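Local coordinates for protein LbaCas13a H328A (C2c2) (Lachnospiraceae bacterium NK4A179, PDB 5WLH) that binds pre-crRNA and probably acts as a CRISPR-guided Cas13a nuclease that targets RNA and cleaves at adenosines, at residues I446-M451 against L1138-A1143; R1131-F1136 against S1228-F1233; F258-S263 against A279-L284. All coordinates share one frame; numbering follows the deposited sequence.

Interaction 1: residues I446-M451 against L1138-A1143. With nucleotides of chain B.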
loop_
_atom_site.group_PDB
_atom_site.type_symbol
_atom_site.label_atom_id
_atom_site.label_comp_id
_atom_site.label_asym_id
_atom_site.label_seq_id
_atom_site.Cartn_x
_atom_site.Cartn_y
_atom_site.Cartn_z
ATOM N N ILE A 446 5.271 -1.719 -19.010
ATOM C CA ILE A 446 5.756 -0.853 -17.941
ATOM C C ILE A 446 6.696 0.210 -18.482
ATOM O O ILE A 446 6.824 1.296 -17.888
ATOM C CB ILE A 446 6.429 -1.688 -16.829
ATOM C CG1 ILE A 446 7.702 -2.360 -17.346
ATOM C CG2 ILE A 446 5.404 -2.670 -16.224
ATOM C CD1 ILE A 446 8.490 -3.142 -16.241
ATOM N N LYS A 447 7.354 -0.055 -19.619
ATOM C CA LYS A 447 8.214 0.977 -20.191
ATOM C C LYS A 447 7.395 2.099 -20.830
ATOM O O LYS A 447 7.747 3.275 -20.701
ATOM C CB LYS A 447 9.185 0.362 -21.198
ATOM C CG LYS A 447 10.215 -0.558 -20.544
ATOM C CD LYS A 447 10.938 0.140 -19.392
ATOM C CE LYS A 447 11.940 -0.800 -18.725
ATOM N NZ LYS A 447 12.669 -0.172 -17.573
ATOM N N TYR A 448 6.314 1.775 -21.547
ATOM C CA TYR A 448 5.486 2.875 -22.042
ATOM C C TYR A 448 4.894 3.660 -20.881
ATOM O O TYR A 448 4.847 4.891 -20.908
ATOM C CB TYR A 448 4.367 2.351 -22.933
ATOM C CG TYR A 448 4.805 2.034 -24.330
ATOM C CD1 TYR A 448 5.427 2.991 -25.129
ATOM C CD2 TYR A 448 4.564 0.781 -24.872
ATOM C CE1 TYR A 448 5.828 2.689 -26.432
ATOM C CE2 TYR A 448 4.968 0.474 -26.157
ATOM C CZ TYR A 448 5.583 1.430 -26.935
ATOM O OH TYR A 448 5.944 1.105 -28.230
ATOM N N ILE A 449 4.448 2.958 -19.846
ATOM C CA ILE A 449 3.927 3.644 -18.668
ATOM C C ILE A 449 5.001 4.535 -18.060
ATOM O O ILE A 449 4.734 5.691 -17.708
ATOM C CB ILE A 449 3.378 2.611 -17.659
ATOM C CG1 ILE A 449 2.072 2.011 -18.210
ATOM C CG2 ILE A 449 3.060 3.253 -16.343
ATOM C CD1 ILE A 449 1.683 0.699 -17.577
ATOM N N ALA A 450 6.240 4.033 -17.960
ATOM C CA ALA A 450 7.312 4.833 -17.371
ATOM C C ALA A 450 7.578 6.072 -18.205
ATOM O O ALA A 450 7.816 7.151 -17.662
ATOM C CB ALA A 450 8.587 4.012 -17.227
ATOM N N MET A 451 7.526 5.933 -19.532
ATOM C CA MET A 451 7.642 7.105 -20.406
ATOM C C MET A 451 6.506 8.093 -20.161
ATOM O O MET A 451 6.740 9.303 -20.044
ATOM C CB MET A 451 7.665 6.656 -21.871
ATOM C CG MET A 451 8.921 5.901 -22.239
ATOM S SD MET A 451 8.801 5.308 -23.945
ATOM C CE MET A 451 8.684 6.896 -24.819
ATOM N N LEU A 1138 -0.120 8.078 -22.803
ATOM C CA LEU A 1138 0.804 9.190 -22.981
ATOM C C LEU A 1138 2.150 8.713 -23.487
ATOM O O LEU A 1138 2.719 9.309 -24.394
ATOM C CB LEU A 1138 0.991 9.940 -21.670
ATOM C CG LEU A 1138 -0.158 10.870 -21.342
ATOM C CD1 LEU A 1138 0.077 11.437 -19.936
ATOM C CD2 LEU A 1138 -0.259 12.038 -22.394
ATOM N N GLY A 1139 2.690 7.647 -22.896
ATOM C CA GLY A 1139 4.006 7.204 -23.309
ATOM C C GLY A 1139 3.996 6.651 -24.715
ATOM O O GLY A 1139 4.900 6.929 -25.510
ATOM N N TYR A 1140 2.962 5.880 -25.038
ATOM C CA TYR A 1140 2.827 5.277 -26.354
ATOM C C TYR A 1140 2.636 6.348 -27.428
ATOM O O TYR A 1140 3.338 6.361 -28.444
ATOM C CB TYR A 1140 1.656 4.303 -26.304
ATOM C CG TYR A 1140 1.282 3.686 -27.612
ATOM C CD1 TYR A 1140 1.881 2.510 -28.030
ATOM C CD2 TYR A 1140 0.343 4.285 -28.443
ATOM C CE1 TYR A 1140 1.526 1.920 -29.242
ATOM C CE2 TYR A 1140 -0.011 3.710 -29.661
ATOM C CZ TYR A 1140 0.583 2.527 -30.047
ATOM O OH TYR A 1140 0.226 1.951 -31.250
ATOM N N HIS A 1141 1.706 7.277 -27.213
ATOM C CA HIS A 1141 1.497 8.287 -28.251
ATOM C C HIS A 1141 2.617 9.311 -28.284
ATOM O O HIS A 1141 2.893 9.879 -29.346
ATOM C CB HIS A 1141 0.143 8.944 -28.066
ATOM C CG HIS A 1141 -0.983 8.016 -28.372
ATOM N ND1 HIS A 1141 -1.336 7.685 -29.663
ATOM C CD2 HIS A 1141 -1.770 7.274 -27.559
ATOM C CE1 HIS A 1141 -2.334 6.822 -29.631
ATOM N NE2 HIS A 1141 -2.616 6.554 -28.366
ATOM N N TYR A 1142 3.292 9.534 -27.155
ATOM C CA TYR A 1142 4.508 10.335 -27.167
ATOM C C TYR A 1142 5.575 9.680 -28.026
ATOM O O TYR A 1142 6.233 10.344 -28.843
ATOM C CB TYR A 1142 5.024 10.530 -25.740
ATOM C CG TYR A 1142 6.283 11.347 -25.618
ATOM C CD1 TYR A 1142 6.236 12.742 -25.630
ATOM C CD2 TYR A 1142 7.513 10.732 -25.453
ATOM C CE1 TYR A 1142 7.398 13.494 -25.469
ATOM C CE2 TYR A 1142 8.674 11.473 -25.289
ATOM C CZ TYR A 1142 8.602 12.851 -25.287
ATOM O OH TYR A 1142 9.754 13.572 -25.124
ATOM N N ALA A 1143 5.775 8.372 -27.844
ATOM C CA ALA A 1143 6.674 7.645 -28.729
ATOM C C ALA A 1143 6.219 7.761 -30.173
ATOM O O ALA A 1143 7.044 7.924 -31.080
ATOM C CB ALA A 1143 6.761 6.172 -28.302
ATOM P P C B 11 14.643 -2.907 -15.823
ATOM O OP1 C B 11 14.610 -2.339 -17.175
ATOM O OP2 C B 11 15.244 -4.254 -15.597
ATOM O "O5'" C B 11 15.449 -1.945 -14.873
ATOM C "C5'" C B 11 15.380 -0.539 -15.038
ATOM C "C4'" C B 11 16.336 0.139 -14.109
ATOM O "O4'" C B 11 16.013 -0.179 -12.731
ATOM C "C3'" C B 11 17.781 -0.298 -14.232
ATOM O "O3'" C B 11 18.424 0.281 -15.328
ATOM C "C2'" C B 11 18.349 0.137 -12.899
ATOM O "O2'" C B 11 18.413 1.556 -12.863
ATOM C "C1'" C B 11 17.211 -0.269 -11.977
ATOM N N1 C B 11 17.339 -1.653 -11.473
ATOM C C2 C B 11 18.180 -1.888 -10.391
ATOM O O2 C B 11 18.838 -0.935 -9.920
ATOM N N3 C B 11 18.261 -3.135 -9.896
ATOM C C4 C B 11 17.536 -4.124 -10.438
ATOM N N4 C B 11 17.645 -5.353 -9.920
ATOM C C5 C B 11 16.665 -3.906 -11.549
ATOM C C6 C B 11 16.599 -2.661 -12.028
ATOM P P C B 10 10.854 -7.402 -13.503
ATOM O OP1 C B 10 10.560 -7.879 -14.891
ATOM O OP2 C B 10 11.800 -8.091 -12.571
ATOM O "O5'" C B 10 11.482 -5.941 -13.586
ATOM C "C5'" C B 10 10.820 -4.873 -14.244
ATOM C "C4'" C B 10 11.354 -3.547 -13.764
ATOM O "O4'" C B 10 11.174 -3.455 -12.329
ATOM C "C3'" C B 10 12.849 -3.319 -13.955
ATOM O "O3'" C B 10 13.148 -2.862 -15.260
ATOM C "C2'" C B 10 13.165 -2.300 -12.863
ATOM O "O2'" C B 10 12.680 -1.012 -13.234
ATOM C "C1'" C B 10 12.270 -2.802 -11.740
ATOM N N1 C B 10 12.964 -3.753 -10.844
ATOM C C2 C B 10 13.809 -3.205 -9.877
ATOM O O2 C B 10 13.955 -1.960 -9.822
ATOM N N3 C B 10 14.437 -4.037 -9.025
ATOM C C4 C B 10 14.251 -5.357 -9.130
ATOM N N4 C B 10 14.891 -6.147 -8.264
ATOM C C5 C B 10 13.393 -5.945 -10.114
ATOM C C6 C B 10 12.775 -5.114 -10.955
#

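Interaction 2: residues R1131-F1136 against S1228-F1233. With nucleotides of chain B.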
loop_
_atom_site.group_PDB
_atom_site.type_symbol
_atom_site.label_atom_id
_atom_site.label_comp_id
_atom_site.label_asym_id
_atom_site.label_seq_id
_atom_site.Cartn_x
_atom_site.Cartn_y
_atom_site.Cartn_z
ATOM N N ARG A 1131 -4.545 5.913 -13.523
ATOM C CA ARG A 1131 -3.307 6.659 -13.699
ATOM C C ARG A 1131 -2.411 5.970 -14.720
ATOM O O ARG A 1131 -1.825 6.616 -15.592
ATOM C CB ARG A 1131 -2.567 6.793 -12.364
ATOM C CG ARG A 1131 -1.193 7.456 -12.484
ATOM C CD ARG A 1131 -0.343 7.161 -11.282
ATOM N NE ARG A 1131 0.126 5.764 -11.330
ATOM C CZ ARG A 1131 0.800 5.165 -10.350
ATOM N NH1 ARG A 1131 1.114 5.842 -9.247
ATOM N NH2 ARG A 1131 1.195 3.899 -10.494
ATOM N N ASP A 1132 -2.262 4.653 -14.605
ATOM C CA ASP A 1132 -1.294 3.991 -15.460
ATOM C C ASP A 1132 -1.818 3.771 -16.872
ATOM O O ASP A 1132 -1.016 3.708 -17.803
ATOM C CB ASP A 1132 -0.852 2.689 -14.805
ATOM C CG ASP A 1132 0.033 2.954 -13.604
ATOM O OD1 ASP A 1132 0.701 4.014 -13.606
ATOM O OD2 ASP A 1132 0.036 2.143 -12.680
ATOM N N LEU A 1133 -3.135 3.688 -17.045
ATOM C CA LEU A 1133 -3.711 3.703 -18.389
ATOM C C LEU A 1133 -3.386 5.020 -19.079
ATOM O O LEU A 1133 -2.887 5.033 -20.202
ATOM C CB LEU A 1133 -5.228 3.482 -18.323
ATOM C CG LEU A 1133 -5.981 3.577 -19.653
ATOM C CD1 LEU A 1133 -5.342 2.646 -20.680
ATOM C CD2 LEU A 1133 -7.446 3.220 -19.430
ATOM N N MET A 1134 -3.608 6.142 -18.388
ATOM C CA MET A 1134 -3.239 7.429 -18.965
ATOM C C MET A 1134 -1.755 7.493 -19.267
ATOM O O MET A 1134 -1.345 7.997 -20.321
ATOM C CB MET A 1134 -3.622 8.568 -18.026
ATOM C CG MET A 1134 -3.061 9.883 -18.531
ATOM S SD MET A 1134 -3.341 11.145 -17.304
ATOM C CE MET A 1134 -1.996 10.802 -16.156
ATOM N N ASN A 1135 -0.919 7.012 -18.333
ATOM C CA ASN A 1135 0.521 7.036 -18.560
ATOM C C ASN A 1135 0.906 6.152 -19.746
ATOM O O ASN A 1135 1.799 6.505 -20.520
ATOM C CB ASN A 1135 1.264 6.565 -17.313
ATOM C CG ASN A 1135 1.377 7.643 -16.254
ATOM O OD1 ASN A 1135 1.044 8.792 -16.481
ATOM N ND2 ASN A 1135 1.820 7.251 -15.074
ATOM N N PHE A 1136 0.290 4.967 -19.852
ATOM C CA PHE A 1136 0.562 4.111 -20.996
ATOM C C PHE A 1136 0.244 4.846 -22.285
ATOM O O PHE A 1136 1.066 4.889 -23.210
ATOM C CB PHE A 1136 -0.266 2.825 -20.951
ATOM C CG PHE A 1136 -0.017 1.949 -22.140
ATOM C CD1 PHE A 1136 -0.702 2.156 -23.347
ATOM C CD2 PHE A 1136 0.953 0.961 -22.085
ATOM C CE1 PHE A 1136 -0.419 1.376 -24.453
ATOM C CE2 PHE A 1136 1.221 0.157 -23.190
ATOM C CZ PHE A 1136 0.533 0.360 -24.371
ATOM N N SER A 1228 -5.152 2.210 -29.325
ATOM C CA SER A 1228 -3.906 1.884 -30.008
ATOM C C SER A 1228 -2.842 1.510 -28.989
ATOM O O SER A 1228 -2.658 2.203 -27.984
ATOM C CB SER A 1228 -3.430 3.055 -30.870
ATOM O OG SER A 1228 -2.380 2.638 -31.727
ATOM N N GLY A 1229 -2.183 0.376 -29.218
ATOM C CA GLY A 1229 -1.194 -0.120 -28.288
ATOM C C GLY A 1229 -1.745 -0.852 -27.080
ATOM O O GLY A 1229 -0.975 -1.529 -26.392
ATOM N N LEU A 1230 -3.057 -0.777 -26.811
ATOM C CA LEU A 1230 -3.585 -1.340 -25.571
ATOM C C LEU A 1230 -3.533 -2.862 -25.526
ATOM O O LEU A 1230 -3.748 -3.427 -24.450
ATOM C CB LEU A 1230 -5.025 -0.885 -25.330
ATOM C CG LEU A 1230 -5.194 0.578 -24.921
ATOM C CD1 LEU A 1230 -6.606 0.809 -24.438
ATOM C CD2 LEU A 1230 -4.142 0.984 -23.874
ATOM N N GLU A 1231 -3.230 -3.531 -26.647
ATOM C CA GLU A 1231 -2.943 -4.964 -26.594
ATOM C C GLU A 1231 -1.765 -5.297 -25.667
ATOM O O GLU A 1231 -1.682 -6.429 -25.175
ATOM C CB GLU A 1231 -2.676 -5.485 -28.008
ATOM C CG GLU A 1231 -1.334 -5.052 -28.609
ATOM C CD GLU A 1231 -1.377 -3.674 -29.257
ATOM O OE1 GLU A 1231 -2.478 -3.083 -29.371
ATOM O OE2 GLU A 1231 -0.294 -3.187 -29.639
ATOM N N ILE A 1232 -0.855 -4.342 -25.442
ATOM C CA ILE A 1232 0.257 -4.489 -24.505
ATOM C C ILE A 1232 -0.222 -4.310 -23.076
ATOM O O ILE A 1232 0.244 -4.989 -22.153
ATOM C CB ILE A 1232 1.352 -3.462 -24.862
ATOM C CG1 ILE A 1232 1.868 -3.721 -26.276
ATOM C CG2 ILE A 1232 2.491 -3.448 -23.857
ATOM C CD1 ILE A 1232 2.591 -5.029 -26.401
ATOM N N PHE A 1233 -1.139 -3.371 -22.875
ATOM C CA PHE A 1233 -1.649 -3.026 -21.557
ATOM C C PHE A 1233 -2.644 -4.045 -21.012
ATOM O O PHE A 1233 -2.706 -4.273 -19.790
ATOM C CB PHE A 1233 -2.295 -1.644 -21.670
ATOM C CG PHE A 1233 -2.627 -1.015 -20.369
ATOM C CD1 PHE A 1233 -1.689 -0.243 -19.708
ATOM C CD2 PHE A 1233 -3.895 -1.137 -19.838
ATOM C CE1 PHE A 1233 -2.011 0.369 -18.501
ATOM C CE2 PHE A 1233 -4.226 -0.518 -18.629
ATOM C CZ PHE A 1233 -3.273 0.225 -17.968
ATOM P P G B 2 -7.604 -16.076 -27.812
ATOM O OP1 G B 2 -8.086 -17.482 -27.674
ATOM O OP2 G B 2 -8.587 -14.978 -28.004
ATOM O "O5'" G B 2 -6.687 -15.715 -26.554
ATOM C "C5'" G B 2 -5.498 -16.454 -26.282
ATOM C "C4'" G B 2 -4.640 -15.823 -25.208
ATOM O "O4'" G B 2 -4.135 -14.532 -25.651
ATOM C "C3'" G B 2 -5.323 -15.565 -23.866
ATOM O "O3'" G B 2 -4.347 -15.703 -22.844
ATOM C "C2'" G B 2 -5.699 -14.095 -23.967
ATOM O "O2'" G B 2 -5.916 -13.447 -22.731
ATOM C "C1'" G B 2 -4.486 -13.540 -24.700
ATOM N N9 G B 2 -4.760 -12.291 -25.400
ATOM C C8 G B 2 -5.717 -12.140 -26.374
ATOM N N7 G B 2 -5.767 -10.925 -26.832
ATOM C C5 G B 2 -4.799 -10.243 -26.104
ATOM C C6 G B 2 -4.414 -8.874 -26.193
ATOM O O6 G B 2 -4.886 -8.009 -26.931
ATOM N N1 G B 2 -3.387 -8.555 -25.319
ATOM C C2 G B 2 -2.805 -9.438 -24.445
ATOM N N2 G B 2 -1.819 -8.914 -23.682
ATOM N N3 G B 2 -3.158 -10.732 -24.349
ATOM C C4 G B 2 -4.153 -11.064 -25.216
ATOM P P A B 28 3.438 3.683 -7.073
ATOM O OP1 A B 28 3.093 3.909 -8.492
ATOM O OP2 A B 28 3.628 4.815 -6.143
ATOM O "O5'" A B 28 2.278 2.788 -6.473
ATOM C "C5'" A B 28 2.392 2.270 -5.169
ATOM C "C4'" A B 28 2.250 0.775 -5.182
ATOM O "O4'" A B 28 3.461 0.143 -5.684
ATOM C "C3'" A B 28 2.057 0.134 -3.827
ATOM O "O3'" A B 28 0.748 0.278 -3.334
ATOM C "C2'" A B 28 2.430 -1.302 -4.116
ATOM O "O2'" A B 28 1.391 -1.900 -4.870
ATOM C "C1'" A B 28 3.637 -1.098 -5.041
ATOM N N9 A B 28 4.884 -1.050 -4.265
ATOM C C8 A B 28 5.634 0.039 -3.898
ATOM N N7 A B 28 6.692 -0.292 -3.162
ATOM C C5 A B 28 6.613 -1.678 -3.066
ATOM C C6 A B 28 7.437 -2.636 -2.446
ATOM N N6 A B 28 8.566 -2.336 -1.774
ATOM N N1 A B 28 7.066 -3.928 -2.528
ATOM C C2 A B 28 5.955 -4.230 -3.217
ATOM N N3 A B 28 5.108 -3.429 -3.855
ATOM C C4 A B 28 5.501 -2.144 -3.736
#

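Interaction 3: residues F258-S263 against A279-L284. With nucleotides of chain B.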
loop_
_atom_site.group_PDB
_atom_site.type_symbol
_atom_site.label_atom_id
_atom_site.label_comp_id
_atom_site.label_asym_id
_atom_site.label_seq_id
_atom_site.Cartn_x
_atom_site.Cartn_y
_atom_site.Cartn_z
ATOM N N PHE A 258 12.130 12.433 -23.930
ATOM C CA PHE A 258 12.247 11.417 -22.889
ATOM C C PHE A 258 12.329 10.039 -23.539
ATOM O O PHE A 258 11.596 9.749 -24.485
ATOM C CB PHE A 258 11.027 11.457 -21.960
ATOM C CG PHE A 258 11.088 12.500 -20.881
ATOM C CD1 PHE A 258 12.176 12.588 -20.025
ATOM C CD2 PHE A 258 10.020 13.361 -20.692
ATOM C CE1 PHE A 258 12.195 13.525 -19.008
ATOM C CE2 PHE A 258 10.037 14.294 -19.682
ATOM C CZ PHE A 258 11.129 14.374 -18.838
ATOM N N ALA A 259 13.210 9.187 -23.018
ATOM C CA ALA A 259 13.287 7.800 -23.458
ATOM C C ALA A 259 13.745 6.950 -22.283
ATOM O O ALA A 259 14.280 7.474 -21.298
ATOM C CB ALA A 259 14.245 7.631 -24.633
ATOM N N ILE A 260 13.563 5.625 -22.405
ATOM C CA ILE A 260 14.051 4.745 -21.345
ATOM C C ILE A 260 15.549 4.942 -21.212
ATOM O O ILE A 260 16.267 5.141 -22.204
ATOM C CB ILE A 260 13.699 3.269 -21.611
ATOM C CG1 ILE A 260 14.366 2.780 -22.914
ATOM C CG2 ILE A 260 12.175 3.080 -21.581
ATOM C CD1 ILE A 260 14.256 1.277 -23.158
ATOM N N THR A 261 16.019 4.951 -19.973
ATOM C CA THR A 261 17.419 5.233 -19.700
ATOM C C THR A 261 18.292 4.082 -20.165
ATOM O O THR A 261 17.955 2.923 -19.954
ATOM C CB THR A 261 17.616 5.440 -18.211
ATOM O OG1 THR A 261 16.645 6.387 -17.745
ATOM C CG2 THR A 261 19.013 5.957 -17.930
ATOM N N VAL A 262 19.420 4.410 -20.793
ATOM C CA VAL A 262 20.408 3.426 -21.225
ATOM C C VAL A 262 21.673 3.637 -20.405
ATOM O O VAL A 262 22.177 4.761 -20.308
ATOM C CB VAL A 262 20.716 3.541 -22.729
ATOM C CG1 VAL A 262 21.771 2.490 -23.124
ATOM C CG2 VAL A 262 19.436 3.420 -23.595
ATOM N N SER A 263 22.186 2.563 -19.809
ATOM C CA SER A 263 23.413 2.682 -19.038
ATOM C C SER A 263 24.567 3.121 -19.936
ATOM O O SER A 263 24.605 2.802 -21.125
ATOM C CB SER A 263 23.773 1.348 -18.378
ATOM O OG SER A 263 25.107 1.414 -17.884
ATOM N N ALA A 279 18.707 -1.117 -28.403
ATOM C CA ALA A 279 17.901 -1.781 -29.416
ATOM C C ALA A 279 16.453 -1.855 -28.974
ATOM O O ALA A 279 15.538 -1.676 -29.787
ATOM C CB ALA A 279 18.430 -3.192 -29.706
ATOM N N PHE A 280 16.226 -2.101 -27.683
ATOM C CA PHE A 280 14.860 -2.162 -27.194
ATOM C C PHE A 280 14.228 -0.777 -27.173
ATOM O O PHE A 280 13.036 -0.633 -27.452
ATOM C CB PHE A 280 14.814 -2.784 -25.796
ATOM C CG PHE A 280 13.418 -2.916 -25.269
ATOM C CD1 PHE A 280 12.560 -3.868 -25.792
ATOM C CD2 PHE A 280 12.939 -2.040 -24.312
ATOM C CE1 PHE A 280 11.261 -3.982 -25.347
ATOM C CE2 PHE A 280 11.629 -2.150 -23.862
ATOM C CZ PHE A 280 10.796 -3.117 -24.369
ATOM N N LYS A 281 15.010 0.249 -26.834
ATOM C CA LYS A 281 14.519 1.621 -26.956
ATOM C C LYS A 281 14.006 1.893 -28.364
ATOM O O LYS A 281 12.962 2.541 -28.552
ATOM C CB LYS A 281 15.643 2.591 -26.592
ATOM C CG LYS A 281 15.277 4.044 -26.756
ATOM C CD LYS A 281 15.904 4.839 -25.628
ATOM C CE LYS A 281 17.297 5.277 -25.966
ATOM N NZ LYS A 281 17.257 6.264 -27.067
ATOM N N LYS A 282 14.711 1.375 -29.372
ATOM C CA LYS A 282 14.248 1.535 -30.743
ATOM C C LYS A 282 12.980 0.731 -30.985
ATOM O O LYS A 282 12.072 1.200 -31.675
ATOM C CB LYS A 282 15.346 1.135 -31.735
ATOM C CG LYS A 282 14.849 1.171 -33.187
ATOM C CD LYS A 282 15.998 1.206 -34.180
ATOM C CE LYS A 282 15.479 1.050 -35.607
ATOM N NZ LYS A 282 15.330 -0.385 -35.977
ATOM N N PHE A 283 12.889 -0.472 -30.406
ATOM C CA PHE A 283 11.648 -1.234 -30.470
ATOM C C PHE A 283 10.472 -0.413 -29.955
ATOM O O PHE A 283 9.394 -0.410 -30.556
ATOM C CB PHE A 283 11.779 -2.537 -29.673
ATOM C CG PHE A 283 10.503 -3.333 -29.576
ATOM C CD1 PHE A 283 9.599 -3.125 -28.535
ATOM C CD2 PHE A 283 10.221 -4.319 -30.498
ATOM C CE1 PHE A 283 8.441 -3.862 -28.448
ATOM C CE2 PHE A 283 9.066 -5.067 -30.412
ATOM C CZ PHE A 283 8.161 -4.836 -29.387
ATOM N N LEU A 284 10.641 0.240 -28.799
ATOM C CA LEU A 284 9.525 0.993 -28.224
ATOM C C LEU A 284 9.104 2.129 -29.138
ATOM O O LEU A 284 7.910 2.427 -29.268
ATOM C CB LEU A 284 9.905 1.552 -26.860
ATOM C CG LEU A 284 9.969 0.557 -25.716
ATOM C CD1 LEU A 284 10.453 1.334 -24.482
ATOM C CD2 LEU A 284 8.608 -0.118 -25.468
ATOM P P A B 13 25.105 -1.346 -15.702
ATOM O OP1 A B 13 26.059 -0.661 -16.591
ATOM O OP2 A B 13 24.096 -2.266 -16.285
ATOM O "O5'" A B 13 25.881 -2.269 -14.662
ATOM C "C5'" A B 13 26.916 -1.741 -13.843
ATOM C "C4'" A B 13 27.423 -2.798 -12.887
ATOM O "O4'" A B 13 26.347 -3.211 -12.012
ATOM C "C3'" A B 13 27.871 -4.091 -13.536
ATOM O "O3'" A B 13 29.181 -4.012 -14.067
ATOM C "C2'" A B 13 27.717 -5.095 -12.410
ATOM O "O2'" A B 13 28.778 -4.947 -11.475
ATOM C "C1'" A B 13 26.435 -4.595 -11.757
ATOM N N9 A B 13 25.231 -5.248 -12.300
ATOM C C8 A B 13 24.271 -4.727 -13.146
ATOM N N7 A B 13 23.292 -5.575 -13.405
ATOM C C5 A B 13 23.642 -6.720 -12.695
ATOM C C6 A B 13 23.031 -7.981 -12.561
ATOM N N6 A B 13 21.883 -8.325 -13.149
ATOM N N1 A B 13 23.659 -8.889 -11.788
ATOM C C2 A B 13 24.810 -8.563 -11.184
ATOM N N3 A B 13 25.476 -7.413 -11.221
ATOM C C4 A B 13 24.823 -6.529 -12.007
#

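Interaction 1: residues I446-M451 against L1138-A1143
A close, almost perpendicular helix crossing brings Tyr448 and Met451 of helix 429-458 against Gly1139 and Tyr1140 of helix 1106-1145, the axes of the two short segments passing 7.3 Å apart at 83°. At the nearest point the CA of Gly1139 directs a nearly straight C-H...O contact to Tyr448 O, 3.4 Å away; a CB on Gly1139 would collide with that oxygen. Beside it, the edge of the Tyr1140 ring is turned toward the face of the Tyr448 ring, edge-to-face, with centroids 5.5 Å apart and planes at 71°. CD1 of Tyr1140 stands over that face, toward its rim. At the Tyr448 ring edge, CE1 lies 4.1 Å from Ala1143 CB, and Tyr448 OH hydrogen-bonds to Leu284 O. Helix 1106-1145 probably belongs to the HEPN2 nuclease domain, whose R-x4-H motif lies about a hundred residues further along the chain. An alanine in place of Tyr448 would probably open a gap beside Tyr1140 and Ala1143 CB and leave Leu284 O without its hydroxyl. One turn further on, Met451 bends at its last torsion (chi3 62°), and its CE lies 4.0 Å from the same Ala1143 CB and 4.1 Å from Tyr1142 CD2. Lys447 NZ donates to OP1 of C11 of chain B at 2.9 Å.

Interaction 2: residues R1131-F1136 against S1228-F1233
Phe1136 and Phe1233 form the centre of a buried, apolar contact in which helix 1106-1145 meets the short, weakly bonded helix of about 1230-1233 and the turn leading into it. Phe1136 CG lies anti to the backbone N (chi1 179°), which helps send the ring toward 1228-1233. The rings make an offset edge-to-face pair, the edge of Phe1233 toward the face of Phe1136, with centroids 5.4 Å apart and planes at 62°. Phe1233 also sets its CB over the middle of the Phe1136 ring, 4.1 Å from the centroid, a CH-pi contact. Leu1133 CD1 stands over one face of Phe1233, toward the rim, again as CH-pi. Both elements probably belong to the HEPN2 domain. Leu1230 CD2 touches Leu1133 CD1 and reaches Phe1136 CD1 at 3.7 Å, while Ile1232 CG2 sits at the Phe1136 ring edge. The tip of this ring abuts the turn, CZ lying 3.2 Å from Gly1229 O; a CB on Gly1229 would press on Phe1136 CE1, and its positive phi also favours glycine. Each segment also reaches the RNA. Arg1131 grips Asp1132 side-on, NE to OD1 and NH2 to OD2, where Tyr1276 OH also bonds, and donates NH1 and NH2 to A28 OP1 of chain B. Glu1231 O accepts from N1 and N2 of G2 of chain B.

Interaction 3: residues F258-S263 against A279-L284
Ile260 and Lys281 carry the contact between the second strand of a small antiparallel beta-hairpin, 250-252 with 258-260, and helix 268-287, which follows it. The strand and helix segments run at 124° with 8.9 Å between their axes. The apolar contacts gather around Ile260. Its CG1 takes the crowded position between the backbone N and the carbonyl carbon (chi1 62°), and CD1 beyond it meets the edge of the Phe280 ring, 3.8 Å from Phe280 CD2. The other branch, CG2, packs on Leu284 CD1 at the same 3.8 Å. A second group of contacts belongs to the alkyl chain of Lys281, which slides past Ile260 in the opposite direction. Its CD presses on Ala259 CB at 3.4 Å, tighter than usual for two carbons, and its CE touches Val262 CG2 at 3.7 Å. The chain is bent at three torsions, and its chi2 of 142° lies well short of fully extended, which suggests some strain. The polar contacts are made with partners outside the two segments. Lys281 NZ forms a salt bridge with Glu253, on the loop joining the two hairpin strands, so the charged end has its mate while the methylenes serve as packing. Past the strand the segment reaches the RNA, where Ser263 OG, which also accepts from Gly265 N, donates to OP1 of A13 of chain B at 2.6 Å.

How the interactions relate
From the N terminus, interaction 3 comes first and is local, with only 15 residues, mostly the first turns of helix 268-287, between its segments. Interaction 1 opens at 446 and closes nearly 700 residues later on helix 1106-1145. Interaction 2 starts on that same helix, at 1131, before interaction 1 has closed at 1138-1143, and ends at 1228-1233; the two therefore cross. Tyr1140 OH and Ser1228 OG probably form a hydrogen bond between them. Helix 429-458 is thus tied both to helix 1106-1145 and to the hairpin-helix unit 250-287, where tyrosines of interaction 1 probably bond Leu284 O (Tyr448) and Phe258 N (Tyr1142). Interactions 2 and 3 do not touch, so interaction 1 bridges them.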